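PDB 5BUD: decapping nuclease RAI1 from Candida albicans, which removes the NAD cap from the 5' end of a subset of RNAs by hydrolysis that depends on divalent metal ions, and stabilises and stimulates the exoribonuclease RAT1. Local coordinates for residues I214-L219 against V332-N337; V125-G130 against K347-K352; D119-Y124 against L351-V356. All blocks are in the same frame, centred on the assembly; numbering follows the deposited sequence.

Interaction 1. Residues I214-L219 against V332-N337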
loop_
_atom_site.group_PDB
_atom_site.type_symbol
_atom_site.label_atom_id
_atom_site.label_comp_id
_atom_site.label_asym_id
_atom_site.label_seq_id
_atom_site.Cartn_x
_atom_site.Cartn_y
_atom_site.Cartn_z
ATOM N N ILE A 214 3.487 12.489 11.549
ATOM C CA ILE A 214 3.429 11.895 12.892
ATOM C C ILE A 214 4.542 12.533 13.693
ATOM O O ILE A 214 5.644 12.749 13.160
ATOM C CB ILE A 214 3.536 10.360 12.873
ATOM C CG1 ILE A 214 3.466 9.800 14.296
ATOM C CG2 ILE A 214 4.799 9.883 12.157
ATOM C CD1 ILE A 214 3.186 8.317 14.318
ATOM N N GLY A 215 4.239 12.899 14.940
ATOM C CA GLY A 215 5.162 13.709 15.737
ATOM C C GLY A 215 5.423 15.011 14.988
ATOM O O GLY A 215 4.496 15.656 14.522
ATOM N N ASN A 216 6.684 15.380 14.825
ATOM C CA ASN A 216 7.006 16.572 14.068
ATOM C C ASN A 216 7.557 16.245 12.679
ATOM O O ASN A 216 8.186 17.089 12.064
ATOM C CB ASN A 216 7.998 17.445 14.856
ATOM C CG ASN A 216 9.265 16.689 15.235
ATOM O OD1 ASN A 216 9.857 15.987 14.409
ATOM N ND2 ASN A 216 9.684 16.824 16.490
ATOM N N VAL A 217 7.321 15.035 12.176
ATOM C CA VAL A 217 7.824 14.650 10.846
ATOM C C VAL A 217 6.720 14.715 9.798
ATOM O O VAL A 217 5.594 14.340 10.067
ATOM C CB VAL A 217 8.442 13.239 10.865
ATOM C CG1 VAL A 217 8.989 12.876 9.478
ATOM C CG2 VAL A 217 9.565 13.185 11.877
ATOM N N LYS A 218 7.048 15.205 8.602
ATOM C CA LYS A 218 6.095 15.249 7.494
ATOM C C LYS A 218 6.417 14.178 6.458
ATOM O O LYS A 218 7.586 14.002 6.076
ATOM C CB LYS A 218 6.113 16.633 6.829
ATOM C CG LYS A 218 5.507 17.746 7.687
ATOM C CD LYS A 218 4.212 17.317 8.374
ATOM C CE LYS A 218 3.607 18.405 9.260
ATOM N NZ LYS A 218 4.176 18.344 10.643
ATOM N N LEU A 219 5.380 13.465 6.020
ATOM C CA LEU A 219 5.538 12.422 5.002
ATOM C C LEU A 219 4.564 12.591 3.871
ATOM O O LEU A 219 3.411 12.887 4.111
ATOM C CB LEU A 219 5.319 11.041 5.584
ATOM C CG LEU A 219 6.262 10.666 6.728
ATOM C CD1 LEU A 219 5.520 10.863 8.034
ATOM C CD2 LEU A 219 6.721 9.217 6.560
ATOM N N VAL A 332 10.684 5.194 14.490
ATOM C CA VAL A 332 11.424 4.980 13.239
ATOM C C VAL A 332 11.543 6.280 12.446
ATOM O O VAL A 332 12.638 6.656 12.069
ATOM C CB VAL A 332 10.776 3.905 12.340
ATOM C CG1 VAL A 332 11.414 3.883 10.946
ATOM C CG2 VAL A 332 10.898 2.537 12.977
ATOM N N VAL A 333 10.425 6.950 12.156
ATOM C CA VAL A 333 10.466 8.110 11.235
ATOM C C VAL A 333 11.180 9.317 11.849
ATOM O O VAL A 333 11.894 10.040 11.145
ATOM C CB VAL A 333 9.073 8.523 10.711
ATOM C CG1 VAL A 333 8.456 7.353 9.942
ATOM C CG2 VAL A 333 8.187 9.008 11.850
ATOM N N ASP A 334 11.008 9.532 13.154
ATOM C CA ASP A 334 11.830 10.506 13.847
ATOM C C ASP A 334 13.342 10.176 13.763
ATOM O O ASP A 334 14.158 11.069 13.575
ATOM C CB ASP A 334 11.411 10.654 15.308
ATOM C CG ASP A 334 12.144 11.797 15.987
ATOM O OD1 ASP A 334 11.788 12.979 15.749
ATOM O OD2 ASP A 334 13.102 11.506 16.720
ATOM N N TRP A 335 13.699 8.902 13.878
ATOM C CA TRP A 335 15.105 8.470 13.779
ATOM C C TRP A 335 15.631 8.775 12.375
ATOM O O TRP A 335 16.666 9.448 12.220
ATOM C CB TRP A 335 15.204 6.981 14.144
ATOM C CG TRP A 335 16.551 6.333 14.045
ATOM C CD1 TRP A 335 17.647 6.547 14.848
ATOM C CD2 TRP A 335 16.920 5.299 13.131
ATOM N NE1 TRP A 335 18.668 5.716 14.474
ATOM C CE2 TRP A 335 18.253 4.946 13.415
ATOM C CE3 TRP A 335 16.251 4.639 12.095
ATOM C CZ2 TRP A 335 18.936 3.961 12.692
ATOM C CZ3 TRP A 335 16.940 3.659 11.365
ATOM C CH2 TRP A 335 18.268 3.332 11.675
ATOM N N LEU A 336 14.889 8.378 11.347
ATOM C CA LEU A 336 15.288 8.727 9.981
ATOM C C LEU A 336 15.431 10.252 9.792
ATOM O O LEU A 336 16.355 10.714 9.116
ATOM C CB LEU A 336 14.292 8.190 8.961
ATOM C CG LEU A 336 14.173 6.684 8.831
ATOM C CD1 LEU A 336 12.961 6.339 7.970
ATOM C CD2 LEU A 336 15.452 6.098 8.257
ATOM N N ASN A 337 14.528 11.006 10.396
ATOM C CA ASN A 337 14.473 12.453 10.207
ATOM C C ASN A 337 15.584 13.230 10.916
ATOM O O ASN A 337 15.839 14.369 10.556
ATOM C CB ASN A 337 13.110 13.003 10.651
ATOM C CG ASN A 337 12.854 14.409 10.142
ATOM O OD1 ASN A 337 12.989 14.690 8.944
ATOM N ND2 ASN A 337 12.517 15.310 11.050
HETATM O O HOH W 1 8.923 13.152 15.425
HETATM O O HOH W 2 12.186 14.509 13.406
#
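A type II' beta turn from Ile214 to Val217 joins strand 205-214 to strand 217-228, and here the hairpin rests against helix 322-339, whose segment 332-337 runs nearly perpendicular (98°) to strand 217-219. In the apolar half of the contact, Val333 supplies both methyls: CG2 of Val333 meets CG2 of Ile214 at 3.5 Å, the two side chains crossing at about a right angle, while CG1 of Val333 approaches CD2 of Leu219. Further along the helix, Val217 reaches tip to tip toward Asn337, its CG2 lying 3.7 Å from ND2 of Asn337. Tyr329, one helical turn before Val333, extends the apolar packing onto Ile214 and Leu219. Hairpin and helix thus meet as strand against covering helix in the PD-(D/E)XK nuclease fold of the RAI1 family, well away from the manganese ions. The polar half is mediated by water. CG of Asn216 takes the crowded position between its backbone N and carbonyl carbon (chi1 56°), and its amide plane stands 54° from the Asp334 carboxylate. OD1 of Asn216 and OD1 of Asp334, both acceptors, stand 3.8 Å apart, and one water donates to each, at 2.9 and 2.8 Å respectively, while accepting from ND2 of Asn337. A second water takes the backbone N-H of Asn216 and lies where it can donate to OD1 of Asp334. The other end of the Asn337 amide, OD1, is bonded to Lys342.

Interaction 2. Residues V125-G130 against K347-K352; sequences VVPFDG and KSYRLK
Strands 125-128 and 349-352 run antiparallel but splay, at 138° between their directions, and a single hydrogen-bonded pair, Val125 with Tyr349, joins them here. Its two bonds differ in straightness: Val125 N reaches Tyr349 O at 2.7 Å with an N-H...O angle of 170°, whereas Tyr349 N to Val125 O is 2.9 Å and bends to 154°. Both donors lie in the plane of the carbonyl they address.

Val125, Tyr349 and Leu351 direct their side chains to the same face of the sheet. CB of Val125 stands 4.2 Å from CB of Tyr349, and its CG2, placed anti to the carbonyl carbon, crosses obliquely over CB of Leu351. The ring of Tyr349, with CG anti to the carbonyl carbon, is met at its edge: CG of Pro127 lies in the ring plane, 4.0 Å from CE2 of Tyr349, and the two side chains cross at about a right angle. Leu132 of the adjoining strand 131-136 packs on both Val125 and Pro127. Elsewhere, CG2 of Val126 comes within 3.7 Å of OG of Ser348, whose hydroxyl bonds to the side chain of Asn370, while helix 367-377 brings Leu373 and Arg374 against both residues.

Beyond the bonded pair, Pro127 has no N-H to offer the opposite strand, and its CD sits 3.4 Å from the carbonyl O of Lys347. That oxygen is instead bonded by NH2 of Arg374, which also donates to Pro127 O. Where the strands diverge, the chemistry implies a change of partner: one guanidinium from the covering helix serves two backbone carbonyls, Lys347 O and Pro127 O, that the pairing of these strands does not.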
loop_
_atom_site.group_PDB
_atom_site.type_symbol
_atom_site.label_atom_id
_atom_site.label_comp_id
_atom_site.label_asym_id
_atom_site.label_seq_id
_atom_site.Cartn_x
_atom_site.Cartn_y
_atom_site.Cartn_z
ATOM N N VAL A 125 17.464 4.735 0.929
ATOM C CA VAL A 125 17.191 6.124 1.303
ATOM C C VAL A 125 18.153 7.079 0.566
ATOM O O VAL A 125 19.389 6.968 0.707
ATOM C CB VAL A 125 17.407 6.335 2.796
ATOM C CG1 VAL A 125 17.023 7.729 3.205
ATOM C CG2 VAL A 125 16.624 5.315 3.597
ATOM N N VAL A 126 17.591 8.033 -0.154
ATOM C CA VAL A 126 18.368 8.924 -1.004
ATOM C C VAL A 126 17.996 10.364 -0.631
ATOM O O VAL A 126 16.886 10.797 -0.899
ATOM C CB VAL A 126 18.100 8.659 -2.499
ATOM C CG1 VAL A 126 18.877 9.642 -3.376
ATOM C CG2 VAL A 126 18.446 7.217 -2.865
ATOM N N PRO A 127 18.916 11.093 0.023
ATOM C CA PRO A 127 18.658 12.497 0.324
ATOM C C PRO A 127 18.821 13.364 -0.914
ATOM O O PRO A 127 19.818 13.209 -1.671
ATOM C CB PRO A 127 19.728 12.851 1.356
ATOM C CG PRO A 127 20.337 11.564 1.783
ATOM C CD PRO A 127 20.170 10.621 0.642
ATOM N N PHE A 128 17.874 14.287 -1.113
ATOM C CA PHE A 128 17.929 15.196 -2.258
ATOM C C PHE A 128 17.026 16.397 -2.047
ATOM O O PHE A 128 15.860 16.258 -1.673
ATOM C CB PHE A 128 17.557 14.470 -3.569
ATOM C CG PHE A 128 17.530 15.381 -4.760
ATOM C CD1 PHE A 128 16.326 15.801 -5.302
ATOM C CD2 PHE A 128 18.707 15.892 -5.285
ATOM C CE1 PHE A 128 16.297 16.679 -6.369
ATOM C CE2 PHE A 128 18.683 16.773 -6.352
ATOM C CZ PHE A 128 17.475 17.176 -6.892
ATOM N N ASP A 129 17.590 17.582 -2.272
ATOM C CA ASP A 129 16.863 18.827 -2.140
ATOM C C ASP A 129 16.157 18.981 -0.805
ATOM O O ASP A 129 15.040 19.454 -0.749
ATOM C CB ASP A 129 15.842 18.954 -3.273
ATOM C CG ASP A 129 15.336 20.379 -3.440
ATOM O OD1 ASP A 129 16.057 21.298 -3.007
ATOM O OD2 ASP A 129 14.223 20.566 -3.986
ATOM N N GLY A 130 16.801 18.539 0.255
ATOM C CA GLY A 130 16.303 18.719 1.621
ATOM C C GLY A 130 15.278 17.682 2.035
ATOM O O GLY A 130 14.619 17.851 3.055
ATOM N N LYS A 347 25.800 10.873 -0.959
ATOM C CA LYS A 347 25.602 9.452 -0.730
ATOM C C LYS A 347 24.156 9.042 -0.529
ATOM O O LYS A 347 23.251 9.876 -0.558
ATOM C CB LYS A 347 26.473 8.979 0.425
ATOM C CG LYS A 347 26.516 9.861 1.644
ATOM C CD LYS A 347 27.912 9.709 2.231
ATOM C CE LYS A 347 27.959 9.943 3.722
ATOM N NZ LYS A 347 29.394 10.073 4.131
ATOM N N SER A 348 23.983 7.727 -0.403
ATOM C CA SER A 348 22.691 7.070 -0.205
ATOM C C SER A 348 22.886 5.970 0.832
ATOM O O SER A 348 24.042 5.576 1.137
ATOM C CB SER A 348 22.259 6.427 -1.503
ATOM O OG SER A 348 22.110 7.372 -2.530
ATOM N N TYR A 349 21.763 5.446 1.331
ATOM C CA TYR A 349 21.747 4.467 2.414
ATOM C C TYR A 349 20.803 3.277 2.173
ATOM O O TYR A 349 19.752 3.415 1.544
ATOM C CB TYR A 349 21.337 5.140 3.724
ATOM C CG TYR A 349 22.121 6.390 3.975
ATOM C CD1 TYR A 349 23.270 6.381 4.779
ATOM C CD2 TYR A 349 21.739 7.574 3.385
ATOM C CE1 TYR A 349 24.001 7.548 4.984
ATOM C CE2 TYR A 349 22.462 8.736 3.579
ATOM C CZ TYR A 349 23.584 8.726 4.375
ATOM O OH TYR A 349 24.254 9.918 4.550
ATOM N N ARG A 350 21.195 2.134 2.728
ATOM C CA ARG A 350 20.344 0.971 2.856
ATOM C C ARG A 350 19.711 1.055 4.216
ATOM O O ARG A 350 20.405 1.230 5.203
ATOM C CB ARG A 350 21.159 -0.313 2.853
ATOM C CG ARG A 350 21.679 -0.754 1.509
ATOM C CD ARG A 350 21.999 -2.240 1.544
ATOM N NE ARG A 350 21.541 -2.860 0.318
ATOM C CZ ARG A 350 22.102 -2.674 -0.875
ATOM N NH1 ARG A 350 23.174 -1.886 -1.027
ATOM N NH2 ARG A 350 21.578 -3.277 -1.930
ATOM N N LEU A 351 18.391 0.935 4.269
ATOM C CA LEU A 351 17.674 0.794 5.519
ATOM C C LEU A 351 17.181 -0.649 5.530
ATOM O O LEU A 351 16.471 -1.061 4.628
ATOM C CB LEU A 351 16.490 1.762 5.571
ATOM C CG LEU A 351 15.522 1.712 6.751
ATOM C CD1 LEU A 351 16.224 1.854 8.078
ATOM C CD2 LEU A 351 14.478 2.809 6.606
ATOM N N LYS A 352 17.577 -1.415 6.536
ATOM C CA LYS A 352 17.344 -2.854 6.519
ATOM C C LYS A 352 16.804 -3.326 7.865
ATOM O O LYS A 352 17.383 -3.023 8.903
ATOM C CB LYS A 352 18.659 -3.584 6.186
ATOM C CG LYS A 352 18.638 -5.107 6.362
ATOM C CD LYS A 352 20.010 -5.710 6.085
ATOM C CE LYS A 352 19.931 -7.199 5.791
ATOM N NZ LYS A 352 19.549 -7.492 4.382
#

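Interaction 3. Residues D119-Y124 against L351-V356; sequences DPIDLY and LKYDPV
Strands 121-124 and 351-354 pack tightly along their backbones, antiparallel at 174°, with Ile121-Tyr353 and Leu123-Leu351 as hydrogen-bonded pairs and Asp122-Lys352 as the non-hydrogen-bonded pair between them. Ile121 N points almost straight (177°) at Tyr353 O, on a lone pair, whereas Leu351 N approaches Leu123 O from above the carbonyl plane. On the buried face, CB of Ile121 presses on CB of Tyr353 at 3.7 Å, and CD1 of Leu123 lies beside CD2 of Leu351. The carbonyl O of Asp119 lies at the edge of the Tyr353 ring, in its plane and 3.2 Å from CD2 of Tyr353, whose OH bonds to Leu117 O. Helix 104-112 covers this face, bringing Lys109 to Ile121 and Ile106 to Leu123. The strands belong to the beta framework of the RAI1 nuclease fold, while the face of Asp122 and Lys352 holds a charged pair. The two lie side by side, and the lysine, extended until it bends at chi4 (81°), gives NZ to the syn lone pair of Asp122 OD1 at 2.8 Å. A water bridges Asp122 OD2, Lys352 NZ and Tyr353 O; Arg144 also pairs with OD2, so two cations probably favour the ionised carboxylate. The solvent side is looser: the exposed Asp119 side chain points away from strand 351-354, and Pro355 packs lightly, its CG 3.9 Å from N of Pro120. An Asx turn follows, Asp354 OD1 accepting from Val356 N.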
loop_
_atom_site.group_PDB
_atom_site.type_symbol
_atom_site.label_atom_id
_atom_site.label_comp_id
_atom_site.label_asym_id
_atom_site.label_seq_id
_atom_site.Cartn_x
_atom_site.Cartn_y
_atom_site.Cartn_z
ATOM N N ASP A 119 9.285 -11.055 8.796
ATOM C CA ASP A 119 9.336 -10.482 7.440
ATOM C C ASP A 119 10.496 -9.465 7.264
ATOM O O ASP A 119 10.552 -8.468 7.982
ATOM C CB ASP A 119 8.018 -9.760 7.096
ATOM C CG ASP A 119 6.832 -10.700 6.981
ATOM O OD1 ASP A 119 7.007 -11.871 6.613
ATOM O OD2 ASP A 119 5.702 -10.253 7.265
ATOM N N PRO A 120 11.384 -9.694 6.269
ATOM C CA PRO A 120 12.488 -8.790 5.986
ATOM C C PRO A 120 12.022 -7.441 5.413
ATOM O O PRO A 120 10.967 -7.373 4.801
ATOM C CB PRO A 120 13.274 -9.540 4.894
ATOM C CG PRO A 120 12.222 -10.271 4.152
ATOM C CD PRO A 120 11.289 -10.749 5.243
ATOM N N ILE A 121 12.815 -6.400 5.634
ATOM C CA ILE A 121 12.637 -5.084 4.980
ATOM C C ILE A 121 13.997 -4.649 4.451
ATOM O O ILE A 121 14.980 -4.627 5.193
ATOM C CB ILE A 121 12.128 -3.996 5.952
ATOM C CG1 ILE A 121 10.827 -4.432 6.612
ATOM C CG2 ILE A 121 11.913 -2.659 5.232
ATOM C CD1 ILE A 121 10.236 -3.408 7.558
ATOM N N ASP A 122 14.044 -4.296 3.171
ATOM C CA ASP A 122 15.257 -3.774 2.546
ATOM C C ASP A 122 14.867 -2.594 1.633
ATOM O O ASP A 122 14.223 -2.778 0.578
ATOM C CB ASP A 122 16.023 -4.844 1.745
ATOM C CG ASP A 122 16.699 -5.905 2.638
ATOM O OD1 ASP A 122 17.888 -5.737 2.984
ATOM O OD2 ASP A 122 16.046 -6.911 3.001
ATOM N N LEU A 123 15.291 -1.400 2.048
ATOM C CA LEU A 123 14.961 -0.147 1.365
ATOM C C LEU A 123 16.242 0.647 1.049
ATOM O O LEU A 123 17.305 0.368 1.595
ATOM C CB LEU A 123 14.084 0.716 2.258
ATOM C CG LEU A 123 12.902 -0.023 2.892
ATOM C CD1 LEU A 123 12.240 0.834 3.966
ATOM C CD2 LEU A 123 11.932 -0.463 1.808
ATOM N N TYR A 124 16.101 1.623 0.166
ATOM C CA TYR A 124 17.142 2.582 -0.148
ATOM C C TYR A 124 16.621 3.951 0.254
ATOM O O TYR A 124 15.454 4.256 0.005
ATOM C CB TYR A 124 17.441 2.531 -1.662
ATOM C CG TYR A 124 18.252 1.344 -2.121
ATOM C CD1 TYR A 124 19.520 1.071 -1.589
ATOM C CD2 TYR A 124 17.776 0.513 -3.131
ATOM C CE1 TYR A 124 20.264 -0.017 -2.051
ATOM C CE2 TYR A 124 18.510 -0.554 -3.599
ATOM C CZ TYR A 124 19.747 -0.809 -3.075
ATOM O OH TYR A 124 20.412 -1.893 -3.586
ATOM N N LEU A 351 18.391 0.935 4.269
ATOM C CA LEU A 351 17.674 0.794 5.519
ATOM C C LEU A 351 17.181 -0.649 5.530
ATOM O O LEU A 351 16.471 -1.061 4.628
ATOM C CB LEU A 351 16.490 1.762 5.571
ATOM C CG LEU A 351 15.522 1.712 6.751
ATOM C CD1 LEU A 351 16.224 1.854 8.078
ATOM C CD2 LEU A 351 14.478 2.809 6.606
ATOM N N LYS A 352 17.577 -1.415 6.536
ATOM C CA LYS A 352 17.344 -2.854 6.519
ATOM C C LYS A 352 16.804 -3.326 7.865
ATOM O O LYS A 352 17.383 -3.023 8.903
ATOM C CB LYS A 352 18.659 -3.584 6.186
ATOM C CG LYS A 352 18.638 -5.107 6.362
ATOM C CD LYS A 352 20.010 -5.710 6.085
ATOM C CE LYS A 352 19.931 -7.199 5.791
ATOM N NZ LYS A 352 19.549 -7.492 4.382
ATOM N N TYR A 353 15.691 -4.056 7.832
ATOM C CA TYR A 353 15.275 -4.868 8.968
ATOM C C TYR A 353 15.681 -6.309 8.673
ATOM O O TYR A 353 15.253 -6.880 7.660
ATOM C CB TYR A 353 13.777 -4.798 9.208
ATOM C CG TYR A 353 13.338 -5.798 10.218
ATOM C CD1 TYR A 353 13.826 -5.753 11.520
ATOM C CD2 TYR A 353 12.458 -6.810 9.882
ATOM C CE1 TYR A 353 13.440 -6.696 12.463
ATOM C CE2 TYR A 353 12.068 -7.752 10.815
ATOM C CZ TYR A 353 12.562 -7.688 12.107
ATOM O OH TYR A 353 12.187 -8.634 13.025
ATOM N N ASP A 354 16.531 -6.851 9.548
ATOM C CA ASP A 354 17.101 -8.206 9.438
ATOM C C ASP A 354 16.473 -9.059 10.550
ATOM O O ASP A 354 16.807 -8.869 11.727
ATOM C CB ASP A 354 18.626 -8.156 9.622
ATOM C CG ASP A 354 19.308 -9.519 9.398
ATOM O OD1 ASP A 354 18.667 -10.572 9.588
ATOM O OD2 ASP A 354 20.498 -9.532 9.010
ATOM N N PRO A 355 15.539 -9.968 10.191
ATOM C CA PRO A 355 14.877 -10.790 11.208
ATOM C C PRO A 355 15.770 -11.828 11.887
ATOM O O PRO A 355 15.421 -12.292 12.968
ATOM C CB PRO A 355 13.788 -11.543 10.439
ATOM C CG PRO A 355 13.787 -11.010 9.047
ATOM C CD PRO A 355 15.068 -10.271 8.832
ATOM N N VAL A 356 16.864 -12.253 11.257
ATOM C CA VAL A 356 17.705 -13.283 11.907
ATOM C C VAL A 356 18.582 -12.604 12.955
ATOM O O VAL A 356 18.654 -13.067 14.088
ATOM C CB VAL A 356 18.505 -14.186 10.921
ATOM C CG1 VAL A 356 17.677 -14.528 9.690
ATOM C CG2 VAL A 356 19.833 -13.569 10.519
HETATM O O HOH W 3 16.628 -7.868 5.225
#

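Interactions 2 and 3 are successive parts of one antiparallel pairing, strand 121-128 with strand 349-354; their centres lie 15 Å apart and they share Leu351 and Lys352. Interaction 1 sits about 15 Å from interaction 2 and 19 Å from interaction 3, between centres. In sequence, 119-130 comes first, then the hairpin at 214-219, then helix 322-339, and last the strand that returns to the first. Leu351 joins all three: Trp335 and Leu336 of the helix pack on its methyls. The helix therefore touches both the hairpin at 214-219 and the paired strands, tying sequence-distant parts of the nuclease fold together away from the annotated metal and substrate residues.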